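Local coordinates for protein beta-1,4-galactanase (Thielavia heterothallica, PDB 1HJS) that hydrolyses internal beta-1,4-galactosidic linkages in type I arabinogalactans, as a family 53 glycoside hydrolase of clan GH-A built on a TIM barrel, at residues G6-S11 with T43-V48; L293-P298 with N313-Q318; I177-G182 with N189-N194; E148-I153 with T193-Q198. All coordinates share one frame; numbering follows the deposited sequence.

Contact 1: residues G6-S11 with T43-V48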
# COMPACT_ATOMS: atom_id res chain seq x y z
N GLY A 6 -9.95 -0.60 2.53
CA GLY A 6 -9.41 0.72 2.26
C GLY A 6 -8.98 1.11 0.87
O GLY A 6 -9.14 0.37 -0.10
N VAL A 7 -8.44 2.32 0.80
CA VAL A 7 -7.92 2.87 -0.43
C VAL A 7 -6.70 3.69 -0.05
O VAL A 7 -6.56 4.11 1.10
CB VAL A 7 -8.94 3.84 -1.12
CG1 VAL A 7 -10.26 3.13 -1.36
CG2 VAL A 7 -9.14 5.09 -0.26
N ASP A 8 -5.81 3.88 -1.01
CA ASP A 8 -4.64 4.71 -0.79
C ASP A 8 -5.11 6.05 -1.35
O ASP A 8 -5.42 6.15 -2.54
CB ASP A 8 -3.44 4.18 -1.58
CG ASP A 8 -2.18 4.97 -1.32
OD1 ASP A 8 -2.21 6.21 -1.42
OD2 ASP A 8 -1.14 4.35 -1.02
N TRP A 9 -5.19 7.08 -0.50
CA TRP A 9 -5.67 8.38 -0.95
C TRP A 9 -4.60 9.46 -0.87
O TRP A 9 -4.90 10.65 -0.82
CB TRP A 9 -6.89 8.78 -0.11
CG TRP A 9 -6.55 9.30 1.27
CD1 TRP A 9 -5.55 8.86 2.10
CD2 TRP A 9 -7.22 10.35 1.98
NE1 TRP A 9 -5.56 9.58 3.28
CE2 TRP A 9 -6.57 10.50 3.23
CE3 TRP A 9 -8.31 11.19 1.67
CZ2 TRP A 9 -6.98 11.45 4.18
CZ3 TRP A 9 -8.71 12.14 2.62
CH2 TRP A 9 -8.04 12.26 3.85
N SER A 10 -3.34 9.03 -0.89
CA SER A 10 -2.19 9.94 -0.78
C SER A 10 -2.26 11.25 -1.56
O SER A 10 -1.92 12.31 -1.04
CB SER A 10 -0.91 9.21 -1.16
OG SER A 10 -0.74 8.02 -0.39
N SER A 11 -2.70 11.17 -2.81
CA SER A 11 -2.78 12.35 -3.68
C SER A 11 -3.88 13.36 -3.35
O SER A 11 -3.99 14.38 -4.02
CB SER A 11 -2.98 11.91 -5.12
OG SER A 11 -4.28 11.36 -5.27
N THR A 43 -10.30 2.46 6.32
CA THR A 43 -8.87 2.68 6.47
C THR A 43 -8.29 3.32 5.21
O THR A 43 -8.65 2.94 4.10
CB THR A 43 -8.12 1.35 6.70
OG1 THR A 43 -8.78 0.59 7.71
CG2 THR A 43 -6.67 1.63 7.14
N VAL A 44 -7.40 4.28 5.40
CA VAL A 44 -6.75 4.91 4.26
C VAL A 44 -5.25 4.69 4.35
O VAL A 44 -4.65 4.76 5.43
CB VAL A 44 -7.04 6.43 4.17
CG1 VAL A 44 -8.50 6.66 3.80
CG2 VAL A 44 -6.70 7.12 5.48
N ARG A 45 -4.66 4.39 3.20
CA ARG A 45 -3.23 4.15 3.09
C ARG A 45 -2.58 5.44 2.58
O ARG A 45 -3.15 6.14 1.73
CB ARG A 45 -3.00 3.01 2.10
CG ARG A 45 -1.55 2.57 1.88
CD ARG A 45 -1.59 1.39 0.91
NE ARG A 45 -0.30 0.76 0.63
CZ ARG A 45 0.40 0.96 -0.48
NH1 ARG A 45 -0.04 1.80 -1.41
NH2 ARG A 45 1.51 0.26 -0.70
N GLN A 46 -1.39 5.75 3.09
CA GLN A 46 -0.68 6.97 2.71
C GLN A 46 0.81 6.71 2.54
O GLN A 46 1.46 6.13 3.42
CB GLN A 46 -0.90 8.05 3.78
CG GLN A 46 -2.36 8.35 4.07
CD GLN A 46 -2.55 9.38 5.16
OE1 GLN A 46 -3.68 9.66 5.56
NE2 GLN A 46 -1.45 9.95 5.65
N ARG A 47 1.37 7.15 1.42
CA ARG A 47 2.80 6.96 1.18
C ARG A 47 3.58 8.08 1.85
O ARG A 47 3.20 9.25 1.77
CB ARG A 47 3.12 6.93 -0.32
CG ARG A 47 2.55 8.09 -1.13
CD ARG A 47 3.00 8.02 -2.59
NE ARG A 47 2.25 8.95 -3.43
CZ ARG A 47 1.04 8.71 -3.93
NH1 ARG A 47 0.44 7.55 -3.69
NH2 ARG A 47 0.42 9.63 -4.66
N VAL A 48 4.67 7.72 2.51
CA VAL A 48 5.51 8.70 3.19
C VAL A 48 6.90 8.71 2.58
O VAL A 48 7.57 7.68 2.51
CB VAL A 48 5.64 8.37 4.69
CG1 VAL A 48 6.54 9.40 5.37
CG2 VAL A 48 4.27 8.35 5.34
O HOH W 1 1.07 5.06 -2.30
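Two neighbouring parallel strands of the TIM barrel, 4-8 and 43-48, meet at the C-terminal, catalytic end of the sheet. Parallel bridges pair G6 with T43, V7 with V44 and D8 with R45. The straightest backbone bond runs from R45 N to V7 O at 2.8 Å (N-H...O 167°), and W9 N donates to R45 O, nearly along its C=O axis. D8 and R45 share a face of the sheet; with CG anti to the backbone N (chi1 -177°), the D8 carboxylate reaches along R45. There D8 OD2 sits 2.8 Å from R45 NH1 in a salt bridge whose hydrogen bond is weak, the two planes being 70° apart. D8 OD1 takes S10 OG on its syn lone pair at 2.5 Å and S10 N on its anti lone pair, an Asx turn. S10 OG in turn accepts from R47 N at 2.9 Å. A water bridges D8 OD2 and R47 NH1, and R47 NH2 forms a salt bridge with E297. On the other side of the sheet, V44 CB lies over the five-membered ring of W9, 3.8 Å from its centroid, while W9 NE1 donates in the ring plane to Q46 OE1 at 3.0 Å and Q46 NE2 donates to N62 OD1. An alanine in place of D8 would probably loosen the turn and the hold on R45, since every carboxylate bond would be gone. Because R45 NH2 also pairs with E245, the probable nucleophile, D8 is likely to help orient that arginine and moderate its effect on E245 ionisation.

Contact 2: residues L293-P298 with N313-Q318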
# COMPACT_ATOMS: atom_id res chain seq x y z
N LEU A 293 -7.82 -5.30 2.09
CA LEU A 293 -7.74 -4.97 0.68
C LEU A 293 -7.73 -3.46 0.55
O LEU A 293 -8.56 -2.78 1.16
CB LEU A 293 -8.94 -5.54 -0.09
CG LEU A 293 -8.98 -5.28 -1.60
CD1 LEU A 293 -9.92 -6.27 -2.27
CD2 LEU A 293 -9.43 -3.85 -1.88
N PHE A 294 -6.78 -2.94 -0.21
CA PHE A 294 -6.68 -1.50 -0.43
C PHE A 294 -6.61 -1.18 -1.91
O PHE A 294 -5.72 -1.66 -2.61
CB PHE A 294 -5.44 -0.93 0.25
CG PHE A 294 -5.49 -0.95 1.75
CD1 PHE A 294 -5.30 -2.14 2.45
CD2 PHE A 294 -5.74 0.22 2.47
CE1 PHE A 294 -5.36 -2.17 3.85
CE2 PHE A 294 -5.80 0.20 3.87
CZ PHE A 294 -5.61 -0.99 4.56
N TYR A 295 -7.55 -0.36 -2.39
CA TYR A 295 -7.56 0.04 -3.79
C TYR A 295 -6.57 1.19 -3.91
O TYR A 295 -6.55 2.08 -3.05
CB TYR A 295 -8.95 0.54 -4.20
CG TYR A 295 -9.12 0.63 -5.70
CD1 TYR A 295 -9.56 -0.46 -6.44
CD2 TYR A 295 -8.78 1.80 -6.39
CE1 TYR A 295 -9.66 -0.40 -7.83
CE2 TYR A 295 -8.88 1.87 -7.78
CZ TYR A 295 -9.32 0.77 -8.49
OH TYR A 295 -9.40 0.81 -9.86
N TRP A 296 -5.74 1.21 -4.95
CA TRP A 296 -4.75 2.27 -5.06
C TRP A 296 -5.17 3.53 -5.81
O TRP A 296 -5.49 3.47 -7.00
CB TRP A 296 -3.46 1.74 -5.69
CG TRP A 296 -2.29 2.66 -5.49
CD1 TRP A 296 -1.69 2.98 -4.30
CD2 TRP A 296 -1.60 3.42 -6.49
NE1 TRP A 296 -0.67 3.88 -4.50
CE2 TRP A 296 -0.60 4.17 -5.84
CE3 TRP A 296 -1.74 3.54 -7.88
CZ2 TRP A 296 0.27 5.03 -6.53
CZ3 TRP A 296 -0.88 4.40 -8.57
CH2 TRP A 296 0.11 5.13 -7.89
N GLU A 297 -5.17 4.65 -5.10
CA GLU A 297 -5.49 5.97 -5.66
C GLU A 297 -6.75 6.08 -6.52
O GLU A 297 -6.70 6.51 -7.68
CB GLU A 297 -4.28 6.45 -6.46
CG GLU A 297 -3.07 6.78 -5.59
CD GLU A 297 -3.21 8.13 -4.90
OE1 GLU A 297 -4.30 8.74 -4.98
OE2 GLU A 297 -2.24 8.58 -4.27
N PRO A 298 -7.91 5.73 -5.95
CA PRO A 298 -9.17 5.80 -6.70
C PRO A 298 -9.60 7.20 -7.13
O PRO A 298 -10.35 7.35 -8.09
CB PRO A 298 -10.17 5.17 -5.73
CG PRO A 298 -9.65 5.63 -4.40
CD PRO A 298 -8.16 5.39 -4.53
N ASN A 313 -8.18 4.00 -14.35
CA ASN A 313 -8.35 3.04 -13.26
C ASN A 313 -8.97 3.70 -12.04
O ASN A 313 -9.08 3.08 -10.99
CB ASN A 313 -7.00 2.45 -12.84
CG ASN A 313 -6.45 1.49 -13.86
OD1 ASN A 313 -7.15 0.58 -14.30
ND2 ASN A 313 -5.19 1.68 -14.23
N THR A 314 -9.37 4.96 -12.17
CA THR A 314 -9.96 5.68 -11.05
C THR A 314 -11.39 5.24 -10.78
O THR A 314 -12.00 4.52 -11.58
CB THR A 314 -9.93 7.21 -11.28
OG1 THR A 314 -10.76 7.55 -12.40
CG2 THR A 314 -8.51 7.68 -11.55
N MET A 315 -11.93 5.67 -9.64
CA MET A 315 -13.29 5.35 -9.25
C MET A 315 -14.10 6.64 -9.08
O MET A 315 -15.11 6.67 -8.38
CB MET A 315 -13.29 4.55 -7.94
CG MET A 315 -12.54 3.22 -8.05
SD MET A 315 -12.56 2.26 -6.52
CE MET A 315 -14.18 1.48 -6.65
N PHE A 316 -13.62 7.70 -9.73
CA PHE A 316 -14.27 9.01 -9.69
C PHE A 316 -14.31 9.57 -11.11
O PHE A 316 -13.44 9.27 -11.93
CB PHE A 316 -13.48 9.99 -8.81
CG PHE A 316 -13.68 9.79 -7.34
CD1 PHE A 316 -13.14 8.68 -6.69
CD2 PHE A 316 -14.41 10.70 -6.60
CE1 PHE A 316 -13.33 8.48 -5.33
CE2 PHE A 316 -14.62 10.52 -5.23
CZ PHE A 316 -14.07 9.40 -4.59
N SER A 317 -15.33 10.38 -11.41
CA SER A 317 -15.44 10.97 -12.74
C SER A 317 -14.35 12.03 -12.89
O SER A 317 -13.71 12.40 -11.90
CB SER A 317 -16.81 11.64 -12.92
OG SER A 317 -16.89 12.83 -12.15
N GLN A 318 -14.15 12.52 -14.10
CA GLN A 318 -13.13 13.53 -14.32
C GLN A 318 -13.49 14.86 -13.68
O GLN A 318 -12.66 15.77 -13.61
CB GLN A 318 -12.86 13.70 -15.82
CG GLN A 318 -12.05 12.55 -16.40
CD GLN A 318 -10.67 12.41 -15.76
OE1 GLN A 318 -9.82 13.29 -15.90
NE2 GLN A 318 -10.46 11.31 -15.04
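The Y295 ring and the M315 side chain reach toward each other tip to tip, and they form the main side-chain contact between the loop 313-318 and the end of barrel strand 290-296. Y295 holds CG anti to its backbone N (chi1 -165°), directing the phenol at the loop. M315 comes over one face: its SD stands 3.7 Å from the Y295 ring centroid and only 7° off the ring normal, a centred Met-aromatic contact. M315 CG covers the same face, with a CH-pi distance of 4.3 Å to the Y295 ring centroid. The methionine chain is extended to SD and then bends at its last torsion. P298 completes the apolar cluster, its CB lying 3.8 Å from M315 CG. At the edge of the Y295 ring, N313 O lies in the ring plane and accepts from Y295 OH at 2.6 Å, in the plane of its own carbonyl. The same tyrosine oxygen is hydrogen-bonded to W248 N. The backbone supplies the other polar link: M315 N donates to P298 O at 2.8 Å with an almost straight N-H...O angle of 174°, on a carbonyl lone pair. P298 O also has T314 CB at 3.2 Å and, at the edge of the F316 ring, F316 CD1 at 3.4 Å. All seven touching residues are buried, so the carbonyls N313 O and P298 O would be costly to leave without partners; each is matched by a short bond. One hydroxyl and one amide N-H thereby tie the loop to the strand end that leads into E297.

Contact 3: residues I177-G182 with N189-N194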
# COMPACT_ATOMS: atom_id res chain seq x y z
N ILE A 177 5.42 -5.94 6.01
CA ILE A 177 6.47 -6.03 5.00
C ILE A 177 5.65 -6.18 3.73
O ILE A 177 4.76 -7.03 3.65
CB ILE A 177 7.39 -7.24 5.21
CG1 ILE A 177 8.33 -6.96 6.40
CG2 ILE A 177 8.21 -7.51 3.95
CD1 ILE A 177 9.24 -8.13 6.76
N HIS A 178 5.96 -5.35 2.74
CA HIS A 178 5.22 -5.31 1.49
C HIS A 178 6.04 -5.64 0.24
O HIS A 178 7.02 -4.95 -0.06
CB HIS A 178 4.59 -3.91 1.35
CG HIS A 178 3.95 -3.64 0.03
ND1 HIS A 178 3.77 -2.37 -0.46
CD2 HIS A 178 3.43 -4.48 -0.91
CE1 HIS A 178 3.17 -2.43 -1.64
NE2 HIS A 178 2.95 -3.70 -1.93
N LEU A 179 5.62 -6.68 -0.47
CA LEU A 179 6.26 -7.12 -1.71
C LEU A 179 5.26 -6.99 -2.86
O LEU A 179 4.05 -7.02 -2.65
CB LEU A 179 6.70 -8.59 -1.59
CG LEU A 179 8.08 -8.91 -1.00
CD1 LEU A 179 8.35 -8.09 0.23
CD2 LEU A 179 8.15 -10.41 -0.71
N ASP A 180 5.76 -6.84 -4.08
CA ASP A 180 4.89 -6.73 -5.24
C ASP A 180 4.50 -8.13 -5.73
O ASP A 180 4.85 -9.13 -5.09
CB ASP A 180 5.60 -5.96 -6.36
CG ASP A 180 6.74 -6.75 -6.97
OD1 ASP A 180 7.46 -7.44 -6.21
OD2 ASP A 180 6.93 -6.67 -8.20
N ASN A 181 3.78 -8.19 -6.84
CA ASN A 181 3.36 -9.45 -7.45
C ASN A 181 2.90 -10.53 -6.46
O ASN A 181 3.50 -11.61 -6.37
CB ASN A 181 4.49 -10.01 -8.33
CG ASN A 181 4.87 -9.07 -9.46
OD1 ASN A 181 4.06 -8.27 -9.92
ND2 ASN A 181 6.11 -9.18 -9.93
N GLY A 182 1.81 -10.25 -5.75
CA GLY A 182 1.29 -11.20 -4.78
C GLY A 182 0.94 -12.56 -5.35
O GLY A 182 0.86 -13.54 -4.61
N ASN A 189 8.14 -16.60 -1.69
CA ASN A 189 8.85 -17.61 -0.93
C ASN A 189 10.36 -17.39 -0.94
O ASN A 189 11.02 -17.48 0.09
CB ASN A 189 8.52 -19.00 -1.49
CG ASN A 189 9.12 -20.12 -0.65
OD1 ASN A 189 9.03 -20.10 0.58
ND2 ASN A 189 9.71 -21.10 -1.31
N TRP A 190 10.89 -17.08 -2.12
CA TRP A 190 12.32 -16.82 -2.27
C TRP A 190 12.76 -15.67 -1.36
O TRP A 190 13.78 -15.77 -0.66
CB TRP A 190 12.60 -16.48 -3.74
CG TRP A 190 13.95 -15.89 -4.03
CD1 TRP A 190 15.15 -16.55 -4.09
CD2 TRP A 190 14.23 -14.52 -4.33
NE1 TRP A 190 16.15 -15.67 -4.42
CE2 TRP A 190 15.62 -14.41 -4.58
CE3 TRP A 190 13.44 -13.36 -4.43
CZ2 TRP A 190 16.23 -13.20 -4.91
CZ3 TRP A 190 14.05 -12.15 -4.76
CH2 TRP A 190 15.44 -12.09 -4.99
N TRP A 191 11.99 -14.59 -1.36
CA TRP A 191 12.32 -13.42 -0.57
C TRP A 191 12.27 -13.66 0.94
O TRP A 191 13.27 -13.47 1.63
CB TRP A 191 11.37 -12.26 -0.93
CG TRP A 191 11.88 -10.92 -0.49
CD1 TRP A 191 12.63 -10.05 -1.24
CD2 TRP A 191 11.67 -10.29 0.77
NE1 TRP A 191 12.90 -8.91 -0.51
CE2 TRP A 191 12.32 -9.03 0.73
CE3 TRP A 191 10.99 -10.66 1.95
CZ2 TRP A 191 12.32 -8.15 1.81
CZ3 TRP A 191 10.99 -9.77 3.03
CH2 TRP A 191 11.65 -8.53 2.95
N TYR A 192 11.11 -14.07 1.45
CA TYR A 192 10.97 -14.31 2.88
C TYR A 192 11.92 -15.38 3.42
O TYR A 192 12.48 -15.22 4.50
CB TYR A 192 9.52 -14.67 3.22
CG TYR A 192 8.58 -13.48 3.22
CD1 TYR A 192 8.72 -12.46 4.17
CD2 TYR A 192 7.59 -13.34 2.25
CE1 TYR A 192 7.89 -11.34 4.16
CE2 TYR A 192 6.75 -12.22 2.23
CZ TYR A 192 6.91 -11.23 3.18
OH TYR A 192 6.09 -10.12 3.15
N THR A 193 12.11 -16.45 2.66
CA THR A 193 13.00 -17.51 3.10
C THR A 193 14.43 -16.99 3.30
O THR A 193 15.05 -17.24 4.34
CB THR A 193 13.03 -18.67 2.09
OG1 THR A 193 11.72 -19.26 2.01
CG2 THR A 193 14.04 -19.74 2.52
N ASN A 194 14.94 -16.27 2.31
CA ASN A 194 16.30 -15.74 2.40
C ASN A 194 16.48 -14.63 3.43
O ASN A 194 17.54 -14.51 4.04
CB ASN A 194 16.76 -15.28 1.02
CG ASN A 194 17.14 -16.44 0.13
OD1 ASN A 194 18.05 -17.20 0.45
ND2 ASN A 194 16.45 -16.58 -1.00
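The indole of W191 carries L179 CD1 centrally over one face, 3.9 Å from the centroid of the six-membered ring and 6° off its normal, and has Y192 CG at its edge, in plane. The Y192 ring receives W191 CE3 over one of its own faces, toward the rim. These groups belong to the beta-alpha-beta unit of the TIM barrel formed by strand 174-179, helix 185-196 and strand 208-212; the contact packs the helix on the outer side of the strand. The short segments run nearly antiparallel, at 147°, with axes 10.8 Å apart, a spacing filled by side chains. I177 and L179, alternate residues of the strand, both direct their CB toward the helix. W191 has CG anti to its backbone N (chi1 -162°), and Y192 has CG beside the N; with the turn of the helix between them, the consecutive aromatics reach the strand from different angles. The two L179 methyls divide the work: CD1 takes the indole face, while CD2 reaches W191 CB at 3.7 Å and meets the tyrosine tip to tip. W150 of helix 150-165 meets W191 edge-to-face. I177 CG2 makes the other apolar contact, approaching W191 and Y192 obliquely; it lies 3.7 Å from W191 CZ3 and 3.8 Å from Y192 CE1.

Contact 4: residues E148-I153 with T193-Q198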
# COMPACT_ATOMS: atom_id res chain seq x y z
N GLU A 148 21.00 -9.43 -3.90
CA GLU A 148 20.79 -10.37 -2.80
C GLU A 148 21.60 -10.14 -1.51
O GLU A 148 22.13 -11.09 -0.93
CB GLU A 148 21.05 -11.79 -3.32
CG GLU A 148 20.22 -12.12 -4.56
CD GLU A 148 20.92 -13.11 -5.48
OE1 GLU A 148 21.15 -14.26 -5.06
OE2 GLU A 148 21.23 -12.74 -6.63
N ASN A 149 21.68 -8.89 -1.07
CA ASN A 149 22.37 -8.54 0.18
C ASN A 149 21.39 -8.89 1.31
O ASN A 149 20.94 -8.00 2.04
CB ASN A 149 22.67 -7.03 0.22
CG ASN A 149 24.08 -6.68 -0.25
OD1 ASN A 149 24.33 -5.57 -0.72
ND2 ASN A 149 25.00 -7.63 -0.10
N TRP A 150 21.05 -10.17 1.44
CA TRP A 150 20.09 -10.62 2.45
C TRP A 150 20.45 -10.21 3.88
O TRP A 150 19.58 -9.80 4.65
CB TRP A 150 19.94 -12.14 2.39
CG TRP A 150 19.48 -12.64 1.05
CD1 TRP A 150 20.14 -13.52 0.24
CD2 TRP A 150 18.26 -12.31 0.38
NE1 TRP A 150 19.40 -13.76 -0.90
CE2 TRP A 150 18.25 -13.02 -0.84
CE3 TRP A 150 17.18 -11.47 0.69
CZ2 TRP A 150 17.19 -12.93 -1.75
CZ3 TRP A 150 16.12 -11.38 -0.22
CH2 TRP A 150 16.14 -12.11 -1.42
N ALA A 151 21.73 -10.33 4.24
CA ALA A 151 22.15 -9.97 5.58
C ALA A 151 21.81 -8.51 5.86
O ALA A 151 21.25 -8.18 6.92
CB ALA A 151 23.66 -10.20 5.74
N ASN A 152 22.12 -7.63 4.92
CA ASN A 152 21.85 -6.20 5.07
C ASN A 152 20.35 -5.91 5.12
O ASN A 152 19.89 -5.10 5.92
CB ASN A 152 22.50 -5.41 3.93
CG ASN A 152 24.01 -5.25 4.11
OD1 ASN A 152 24.59 -5.76 5.07
ND2 ASN A 152 24.64 -4.54 3.19
N ILE A 153 19.59 -6.57 4.25
CA ILE A 153 18.15 -6.37 4.21
C ILE A 153 17.51 -6.76 5.54
O ILE A 153 16.72 -6.00 6.11
CB ILE A 153 17.51 -7.22 3.08
CG1 ILE A 153 18.02 -6.73 1.73
CG2 ILE A 153 15.99 -7.13 3.16
CD1 ILE A 153 17.57 -7.58 0.56
N THR A 193 12.11 -16.45 2.66
CA THR A 193 13.00 -17.51 3.10
C THR A 193 14.43 -16.99 3.30
O THR A 193 15.05 -17.24 4.34
CB THR A 193 13.03 -18.67 2.09
OG1 THR A 193 11.72 -19.26 2.01
CG2 THR A 193 14.04 -19.74 2.52
N ASN A 194 14.94 -16.27 2.31
CA ASN A 194 16.30 -15.74 2.40
C ASN A 194 16.48 -14.63 3.43
O ASN A 194 17.54 -14.51 4.04
CB ASN A 194 16.76 -15.28 1.02
CG ASN A 194 17.14 -16.44 0.13
OD1 ASN A 194 18.05 -17.20 0.45
ND2 ASN A 194 16.45 -16.58 -1.00
N VAL A 195 15.45 -13.82 3.62
CA VAL A 195 15.53 -12.75 4.59
C VAL A 195 15.48 -13.30 6.02
O VAL A 195 16.28 -12.93 6.87
CB VAL A 195 14.39 -11.73 4.39
CG1 VAL A 195 14.33 -10.77 5.57
CG2 VAL A 195 14.61 -10.95 3.10
N LEU A 196 14.54 -14.21 6.26
CA LEU A 196 14.36 -14.79 7.59
C LEU A 196 15.46 -15.74 8.04
O LEU A 196 15.68 -15.91 9.24
CB LEU A 196 13.00 -15.49 7.67
CG LEU A 196 11.80 -14.55 7.56
CD1 LEU A 196 10.51 -15.36 7.49
CD2 LEU A 196 11.78 -13.62 8.76
N LYS A 197 16.17 -16.35 7.09
CA LYS A 197 17.23 -17.29 7.45
C LYS A 197 18.46 -16.57 8.00
O LYS A 197 19.37 -17.20 8.53
CB LYS A 197 17.62 -18.13 6.23
CG LYS A 197 18.25 -17.34 5.10
CD LYS A 197 18.43 -18.17 3.84
CE LYS A 197 19.46 -19.27 4.01
NZ LYS A 197 19.68 -20.01 2.73
N GLN A 198 18.49 -15.24 7.88
CA GLN A 198 19.62 -14.46 8.37
C GLN A 198 19.68 -14.44 9.90
O GLN A 198 20.77 -14.34 10.48
CB GLN A 198 19.55 -13.03 7.84
CG GLN A 198 19.58 -12.94 6.32
CD GLN A 198 20.74 -13.72 5.72
OE1 GLN A 198 21.89 -13.53 6.10
NE2 GLN A 198 20.43 -14.60 4.77
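W150 keeps CG beside its backbone N, anti to the carbonyl carbon (chi1 -58°), and N194 does the same; these torsions lay the indole across the neighbouring helix with N194 CB over its face. N194 CB stands 3.4 Å from the centroid of the W150 five-membered ring, 17° off the normal, a close CH-pi contact. The amide of N194 lies almost parallel to the indole, 15° between planes, with N194 CG 3.7 Å from W150 NE1, while N194 ND2 donates to W190 O. E148 CA lies over the rim of the opposite ring face. V195 crosses at about a right angle and sets CG2 3.6 Å from W150 CE3, approaching obliquely; the same methyl meets I153 CG2 at 4.1 Å. Q198 bends at chi2, bringing its amide back to donate from NE2 to N194 O at 3.0 Å, nearly along the C=O axis. The contact joins the start of helix 150-165 to the end of helix 185-196 on the outside of the barrel. A serine in place of W150 would probably loosen this junction, because the ring surface covering N194 and V195 would be lost, along with edge-to-face contacts to W190 and W191. The interface is held by dispersion and CH-pi packing, while the Q198 amide satisfies a carbonyl near the helix end and brings NE2 against W150 CB, 3.5 Å away.

Overall arrangement
The four contacts sample one eight-stranded parallel TIM barrel from its sheet outward. Along the chain come strands 4-8 and 43-48 (contact 1), then contacts 4 and 3, which end on the same helix 185-196 and share T193 and N194, and lastly contact 2. Contacts 1 and 2 have centres 11 Å apart and meet where the first and last strands, 4-8 and 290-296, close the barrel; D8 N lies 2.8 Å from Y295 O. Contacts 3 and 4, also 11 Å apart, run from strand to outer helices. Contacts 2 and 4 lie 35 Å apart between centres, on opposite sides of the chain's centre. Contact 1 reaches E245 by a salt bridge from R45, and H178 of contact 3 packs on it.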